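Local atomic coordinates of conserved uncharacterized protein (predicted phosphoesterase COG0622) (Streptococcus pneumoniae, PDB entry 3CK2), a protein that is of unknown function but probably hydrolyses phosphoester bonds, as a two-manganese member of the calcineurin-like phosphoesterase superfamily. Residues L144-D158 against H164-R176. Residues are numbered along the deposited sequence; the frame is centred on the assembly and turned at random.
With SRT (S,R meso-tartaric acid), chain F.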
loop_
_atom_site.group_PDB
_atom_site.type_symbol
_atom_site.label_atom_id
_atom_site.label_comp_id
_atom_site.label_asym_id
_atom_site.label_seq_id
_atom_site.Cartn_x
_atom_site.Cartn_y
_atom_site.Cartn_z
ATOM N N LEU A 144 9.296 6.069 3.663
ATOM C CA LEU A 144 8.111 6.605 3.016
ATOM C C LEU A 144 6.932 5.699 3.192
ATOM O O LEU A 144 7.083 4.499 3.387
ATOM C CB LEU A 144 8.372 6.806 1.516
ATOM C CG LEU A 144 9.395 7.868 1.030
ATOM C CD1 LEU A 144 9.624 7.712 -0.468
ATOM C CD2 LEU A 144 8.983 9.314 1.348
ATOM N N TYR A 145 5.754 6.319 3.181
ATOM C CA TYR A 145 4.490 5.669 2.884
ATOM C C TYR A 145 3.761 6.530 1.833
ATOM O O TYR A 145 4.287 7.544 1.362
ATOM C CB TYR A 145 3.660 5.453 4.154
ATOM C CG TYR A 145 3.180 6.691 4.871
ATOM C CD1 TYR A 145 1.872 7.128 4.708
ATOM C CD2 TYR A 145 4.022 7.409 5.758
ATOM C CE1 TYR A 145 1.402 8.241 5.384
ATOM C CE2 TYR A 145 3.562 8.506 6.441
ATOM C CZ TYR A 145 2.247 8.936 6.244
ATOM O OH TYR A 145 1.733 10.062 6.869
ATOM N N ALA A 146 2.566 6.109 1.454
ATOM C CA ALA A 146 1.836 6.716 0.328
ATOM C C ALA A 146 0.396 7.098 0.700
ATOM O O ALA A 146 -0.276 6.440 1.502
ATOM C CB ALA A 146 1.864 5.769 -0.940
ATOM N N ARG A 147 -0.027 8.206 0.119
ATOM C CA ARG A 147 -1.419 8.657 0.086
ATOM C C ARG A 147 -1.943 8.620 -1.356
ATOM O O ARG A 147 -1.307 9.175 -2.263
ATOM C CB ARG A 147 -1.525 10.077 0.620
ATOM C CG ARG A 147 -2.947 10.577 0.638
ATOM C CD ARG A 147 -3.043 11.984 1.181
ATOM N NE ARG A 147 -2.275 12.905 0.344
ATOM C CZ ARG A 147 -1.771 14.076 0.754
ATOM N NH1 ARG A 147 -1.933 14.499 1.996
ATOM N NH2 ARG A 147 -1.081 14.823 -0.082
ATOM N N VAL A 148 -3.078 7.967 -1.567
ATOM C CA VAL A 148 -3.759 8.002 -2.862
ATOM C C VAL A 148 -5.115 8.731 -2.731
ATOM O O VAL A 148 -5.918 8.399 -1.856
ATOM C CB VAL A 148 -3.978 6.576 -3.485
ATOM C CG1 VAL A 148 -4.531 6.700 -4.936
ATOM C CG2 VAL A 148 -2.682 5.727 -3.434
ATOM N N GLU A 149 -5.346 9.715 -3.603
ATOM C CA GLU A 149 -6.667 10.352 -3.719
ATOM C C GLU A 149 -7.377 9.873 -4.984
ATOM O O GLU A 149 -6.793 9.798 -6.068
ATOM C CB GLU A 149 -6.528 11.857 -3.617
ATOM C CG GLU A 149 -5.801 12.165 -2.312
ATOM C CD GLU A 149 -5.789 13.614 -1.929
ATOM O OE1 GLU A 149 -5.161 14.399 -2.678
ATOM O OE2 GLU A 149 -6.402 13.948 -0.870
ATOM N N ILE A 150 -8.617 9.428 -4.807
ATOM C CA ILE A 150 -9.320 8.721 -5.870
ATOM C C ILE A 150 -10.590 9.454 -6.182
ATOM O O ILE A 150 -11.368 9.724 -5.284
ATOM C CB ILE A 150 -9.681 7.222 -5.506
ATOM C CG1 ILE A 150 -8.448 6.412 -5.050
ATOM C CG2 ILE A 150 -10.385 6.537 -6.682
ATOM C CD1 ILE A 150 -8.554 5.880 -3.637
ATOM N N ASP A 151 -10.789 9.787 -7.450
ATOM C CA ASP A 151 -12.126 10.154 -7.927
ATOM C C ASP A 151 -12.338 9.619 -9.353
ATOM O O ASP A 151 -11.504 8.846 -9.846
ATOM C CB ASP A 151 -12.421 11.657 -7.756
ATOM C CG ASP A 151 -11.609 12.549 -8.672
ATOM O OD1 ASP A 151 -10.789 12.082 -9.460
ATOM O OD2 ASP A 151 -11.808 13.772 -8.598
ATOM N N ASP A 152 -13.459 9.976 -9.982
ATOM C CA ASP A 152 -13.786 9.437 -11.310
ATOM C C ASP A 152 -12.770 9.785 -12.399
ATOM O O ASP A 152 -12.609 9.031 -13.339
ATOM C CB ASP A 152 -15.199 9.856 -11.742
ATOM C CG ASP A 152 -16.288 9.027 -11.056
ATOM O OD1 ASP A 152 -16.136 7.789 -10.943
ATOM O OD2 ASP A 152 -17.300 9.609 -10.617
ATOM N N SER A 153 -12.060 10.900 -12.238
ATOM C CA SER A 153 -11.157 11.421 -13.268
ATOM C C SER A 153 -9.678 11.093 -13.049
ATOM O O SER A 153 -8.913 10.982 -14.014
ATOM C CB SER A 153 -11.321 12.936 -13.338
ATOM O OG SER A 153 -12.680 13.258 -13.537
ATOM N N TYR A 154 -9.288 10.945 -11.790
ATOM C CA TYR A 154 -7.904 10.852 -11.385
ATOM C C TYR A 154 -7.611 9.935 -10.234
ATOM O O TYR A 154 -8.349 9.860 -9.305
ATOM C CB TYR A 154 -7.416 12.236 -10.960
ATOM C CG TYR A 154 -7.498 13.259 -12.036
ATOM C CD1 TYR A 154 -6.700 13.178 -13.141
ATOM C CD2 TYR A 154 -8.401 14.290 -11.963
ATOM C CE1 TYR A 154 -6.787 14.088 -14.124
ATOM C CE2 TYR A 154 -8.494 15.207 -12.945
ATOM C CZ TYR A 154 -7.688 15.098 -14.024
ATOM O OH TYR A 154 -7.782 15.998 -15.018
ATOM N N PHE A 155 -6.472 9.290 -10.298
ATOM C CA PHE A 155 -5.719 8.859 -9.118
ATOM C C PHE A 155 -4.601 9.888 -8.884
ATOM O O PHE A 155 -3.837 10.207 -9.799
ATOM C CB PHE A 155 -5.006 7.522 -9.325
ATOM C CG PHE A 155 -5.902 6.373 -9.622
ATOM C CD1 PHE A 155 -6.850 5.953 -8.698
ATOM C CD2 PHE A 155 -5.756 5.656 -10.809
ATOM C CE1 PHE A 155 -7.649 4.856 -8.958
ATOM C CE2 PHE A 155 -6.576 4.556 -11.081
ATOM C CZ PHE A 155 -7.510 4.152 -10.155
ATOM N N LYS A 156 -4.490 10.385 -7.654
ATOM C CA LYS A 156 -3.391 11.275 -7.287
ATOM C C LYS A 156 -2.569 10.546 -6.231
ATOM O O LYS A 156 -3.111 10.146 -5.215
ATOM C CB LYS A 156 -3.918 12.628 -6.765
ATOM C CG LYS A 156 -2.816 13.572 -6.209
ATOM C CD LYS A 156 -1.717 13.895 -7.269
ATOM C CE LYS A 156 -0.502 14.580 -6.662
ATOM N NZ LYS A 156 -0.952 15.694 -5.787
ATOM N N VAL A 157 -1.280 10.331 -6.499
ATOM C CA VAL A 157 -0.373 9.677 -5.536
ATOM C C VAL A 157 0.709 10.627 -5.003
ATOM O O VAL A 157 1.431 11.267 -5.764
ATOM C CB VAL A 157 0.311 8.441 -6.164
ATOM C CG1 VAL A 157 1.268 7.776 -5.150
ATOM C CG2 VAL A 157 -0.765 7.465 -6.770
ATOM N N ASP A 158 0.780 10.738 -3.682
ATOM C CA ASP A 158 1.873 11.435 -3.009
ATOM C C ASP A 158 2.583 10.481 -2.094
ATOM O O ASP A 158 1.953 9.640 -1.459
ATOM C CB ASP A 158 1.342 12.571 -2.170
ATOM C CG ASP A 158 0.862 13.734 -3.007
ATOM O OD1 ASP A 158 1.662 14.371 -3.745
ATOM O OD2 ASP A 158 -0.342 13.973 -2.947
ATOM N N HIS A 164 5.089 12.955 7.882
ATOM C CA HIS A 164 3.785 13.100 7.233
ATOM C C HIS A 164 3.764 14.293 6.286
ATOM O O HIS A 164 2.736 14.960 6.103
ATOM C CB HIS A 164 2.667 13.201 8.284
ATOM C CG HIS A 164 2.810 12.228 9.412
ATOM N ND1 HIS A 164 2.719 10.869 9.230
ATOM C CD2 HIS A 164 3.084 12.417 10.731
ATOM C CE1 HIS A 164 2.912 10.262 10.389
ATOM N NE2 HIS A 164 3.137 11.180 11.315
ATOM N N GLU A 165 4.917 14.548 5.668
ATOM C CA GLU A 165 5.064 15.649 4.710
ATOM C C GLU A 165 5.243 15.018 3.358
ATOM O O GLU A 165 5.871 13.969 3.268
ATOM C CB GLU A 165 6.316 16.462 4.995
ATOM C CG GLU A 165 6.494 16.903 6.418
ATOM C CD GLU A 165 5.807 18.187 6.757
ATOM O OE1 GLU A 165 5.429 18.965 5.840
ATOM O OE2 GLU A 165 5.688 18.449 7.977
ATOM N N VAL A 166 4.758 15.670 2.303
ATOM C CA VAL A 166 4.977 15.182 0.947
ATOM C C VAL A 166 6.480 15.243 0.665
ATOM O O VAL A 166 7.154 16.230 0.971
ATOM C CB VAL A 166 4.151 15.960 -0.077
ATOM C CG1 VAL A 166 4.377 15.482 -1.480
ATOM C CG2 VAL A 166 2.653 15.879 0.248
ATOM N N TYR A 167 7.015 14.152 0.158
ATOM C CA TYR A 167 8.373 14.149 -0.319
ATOM C C TYR A 167 8.381 14.493 -1.822
ATOM O O TYR A 167 7.752 13.818 -2.635
ATOM C CB TYR A 167 9.000 12.786 -0.074
ATOM C CG TYR A 167 10.491 12.805 -0.138
ATOM C CD1 TYR A 167 11.221 13.421 0.855
ATOM C CD2 TYR A 167 11.167 12.214 -1.190
ATOM C CE1 TYR A 167 12.592 13.442 0.842
ATOM C CE2 TYR A 167 12.567 12.203 -1.215
ATOM C CZ TYR A 167 13.265 12.815 -0.172
ATOM O OH TYR A 167 14.612 12.885 -0.173
ATOM N N PRO A 168 9.043 15.582 -2.184
ATOM C CA PRO A 168 8.958 16.052 -3.562
ATOM C C PRO A 168 9.732 15.230 -4.579
ATOM O O PRO A 168 10.726 14.638 -4.249
ATOM C CB PRO A 168 9.529 17.471 -3.485
ATOM C CG PRO A 168 10.380 17.479 -2.308
ATOM C CD PRO A 168 9.812 16.496 -1.328
ATOM N N GLY A 169 9.228 15.189 -5.810
ATOM C CA GLY A 169 9.904 14.569 -6.914
ATOM C C GLY A 169 9.394 13.192 -7.205
ATOM O O GLY A 169 9.876 12.563 -8.150
ATOM N N LEU A 170 8.453 12.740 -6.385
ATOM C CA LEU A 170 7.804 11.411 -6.457
ATOM C C LEU A 170 6.296 11.408 -6.705
ATOM O O LEU A 170 5.749 10.364 -7.016
ATOM C CB LEU A 170 8.047 10.608 -5.155
ATOM C CG LEU A 170 9.505 10.412 -4.736
ATOM C CD1 LEU A 170 9.576 9.621 -3.478
ATOM C CD2 LEU A 170 10.322 9.755 -5.875
ATOM N N SER A 171 5.618 12.546 -6.590
ATOM C CA SER A 171 4.156 12.593 -6.754
ATOM C C SER A 171 3.777 12.314 -8.198
ATOM O O SER A 171 4.509 12.658 -9.085
ATOM C CB SER A 171 3.597 13.947 -6.335
ATOM O OG SER A 171 3.801 14.118 -4.967
ATOM N N LYS A 172 2.640 11.656 -8.416
ATOM C CA LYS A 172 2.127 11.392 -9.758
ATOM C C LYS A 172 0.614 11.579 -9.799
ATOM O O LYS A 172 -0.077 11.292 -8.841
ATOM C CB LYS A 172 2.488 9.970 -10.202
ATOM C CG LYS A 172 4.018 9.646 -10.204
ATOM C CD LYS A 172 4.388 8.809 -11.408
ATOM C CE LYS A 172 5.677 7.982 -11.239
ATOM N NZ LYS A 172 5.721 6.880 -12.277
ATOM N N GLU A 173 0.115 12.054 -10.931
ATOM C CA GLU A 173 -1.312 12.120 -11.173
ATOM C C GLU A 173 -1.620 11.328 -12.424
ATOM O O GLU A 173 -0.997 11.568 -13.441
ATOM C CB GLU A 173 -1.793 13.577 -11.326
ATOM C CG GLU A 173 -3.303 13.647 -11.547
ATOM C CD GLU A 173 -3.957 14.911 -11.025
ATOM O OE1 GLU A 173 -3.675 15.986 -11.587
ATOM O OE2 GLU A 173 -4.795 14.798 -10.079
ATOM N N PHE A 174 -2.567 10.389 -12.329
ATOM C CA PHE A 174 -3.003 9.561 -13.459
ATOM C C PHE A 174 -4.469 9.846 -13.813
ATOM O O PHE A 174 -5.332 9.873 -12.937
ATOM C CB PHE A 174 -2.877 8.079 -13.108
ATOM C CG PHE A 174 -1.498 7.667 -12.629
ATOM C CD1 PHE A 174 -0.511 7.311 -13.537
ATOM C CD2 PHE A 174 -1.198 7.618 -11.279
ATOM C CE1 PHE A 174 0.764 6.920 -13.095
ATOM C CE2 PHE A 174 0.068 7.247 -10.834
ATOM C CZ PHE A 174 1.048 6.891 -11.751
ATOM N N SER A 175 -4.776 10.056 -15.084
ATOM C CA SER A 175 -6.190 10.150 -15.459
ATOM C C SER A 175 -6.748 8.766 -15.807
ATOM O O SER A 175 -6.057 7.920 -16.377
ATOM C CB SER A 175 -6.449 11.185 -16.568
ATOM O OG SER A 175 -5.407 11.195 -17.491
ATOM N N ARG A 176 -8.016 8.573 -15.457
ATOM C CA ARG A 176 -8.673 7.265 -15.452
ATOM C C ARG A 176 -9.656 7.076 -16.619
ATOM O O ARG A 176 -9.886 8.009 -17.382
ATOM C CB ARG A 176 -9.445 7.100 -14.147
ATOM C CG ARG A 176 -8.642 7.281 -12.899
ATOM C CD ARG A 176 -9.552 7.052 -11.694
ATOM N NE ARG A 176 -10.112 5.702 -11.712
ATOM C CZ ARG A 176 -10.963 5.223 -10.811
ATOM N NH1 ARG A 176 -11.398 3.972 -10.914
ATOM N NH2 ARG A 176 -11.363 5.979 -9.799
HETATM O O1 SRT F . 0.959 17.612 -6.209
HETATM O O11 SRT F . 3.057 18.294 -6.306
HETATM C C1 SRT F . 2.039 17.937 -5.659
HETATM C C2 SRT F . 2.123 17.866 -4.156
HETATM O O2 SRT F . 1.692 16.562 -3.771
HETATM C C3 SRT F . 1.223 18.872 -3.411
HETATM O O3 SRT F . 0.853 19.963 -4.268
HETATM C C4 SRT F . 1.865 19.385 -2.133
HETATM O O4 SRT F . 1.185 20.119 -1.375
HETATM O O41 SRT F . 3.036 19.059 -1.823
#
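Arg176, the last residue of the chain, lies across Phe155: its CD sits 3.8 Å from the centroid of the Phe155 ring, almost on the normal, a CH-pi contact. The bend at chi3 (60°) then turns the guanidinium nearly parallel to the ring, the planes 18° apart, with Arg176 NE 3.4 Å from Phe155 CZ. Arg176 NH2 reaches on to a hydrogen bond with Asp151 O at 2.9 Å, approaching from above the carbonyl plane, so the end of the chain is tied to the turn that joins strands 145-150 and 154-158. Asp151 OD1 shapes that turn by accepting from the backbone N of Ser153, an Asx turn, and from that of Tyr154, which extends it to an Asx motif.

Between strands 154-158 and 172-175 the coupling is antiparallel: Phe155 with Phe174 and Val157 with Lys172 form hydrogen-bonded pairs, and 172-175 lies at the edge of its sheet within the chain. On the face of Tyr154 and Lys156, the Glu173 carboxylate stacks over the Tyr154 ring, offset toward its rim. Val157 and Phe174 point to the other face, where Leu128 and Leu126 of strand 125-130 meet them.

Farther along, Ser171 OG donates to Asp158 OD1, though the 2.5 Å length is doubtfully short. Asp158 OD2 takes Arg147 NH2 at 3.1 Å, in the guanidinium plane, and more weakly Lys156 NZ. Lys156 NZ also donates a hydrogen bond to meso-tartrate O1 at 2.7 Å, while Val166 flanks the ligand. Past this pocket, Tyr145 OH and His164 ND1 share a 2.7 Å hydrogen bond, extended by Tyr29 and Glu24. Two basic side chains converging on Asp158 would probably stabilise its negative charge.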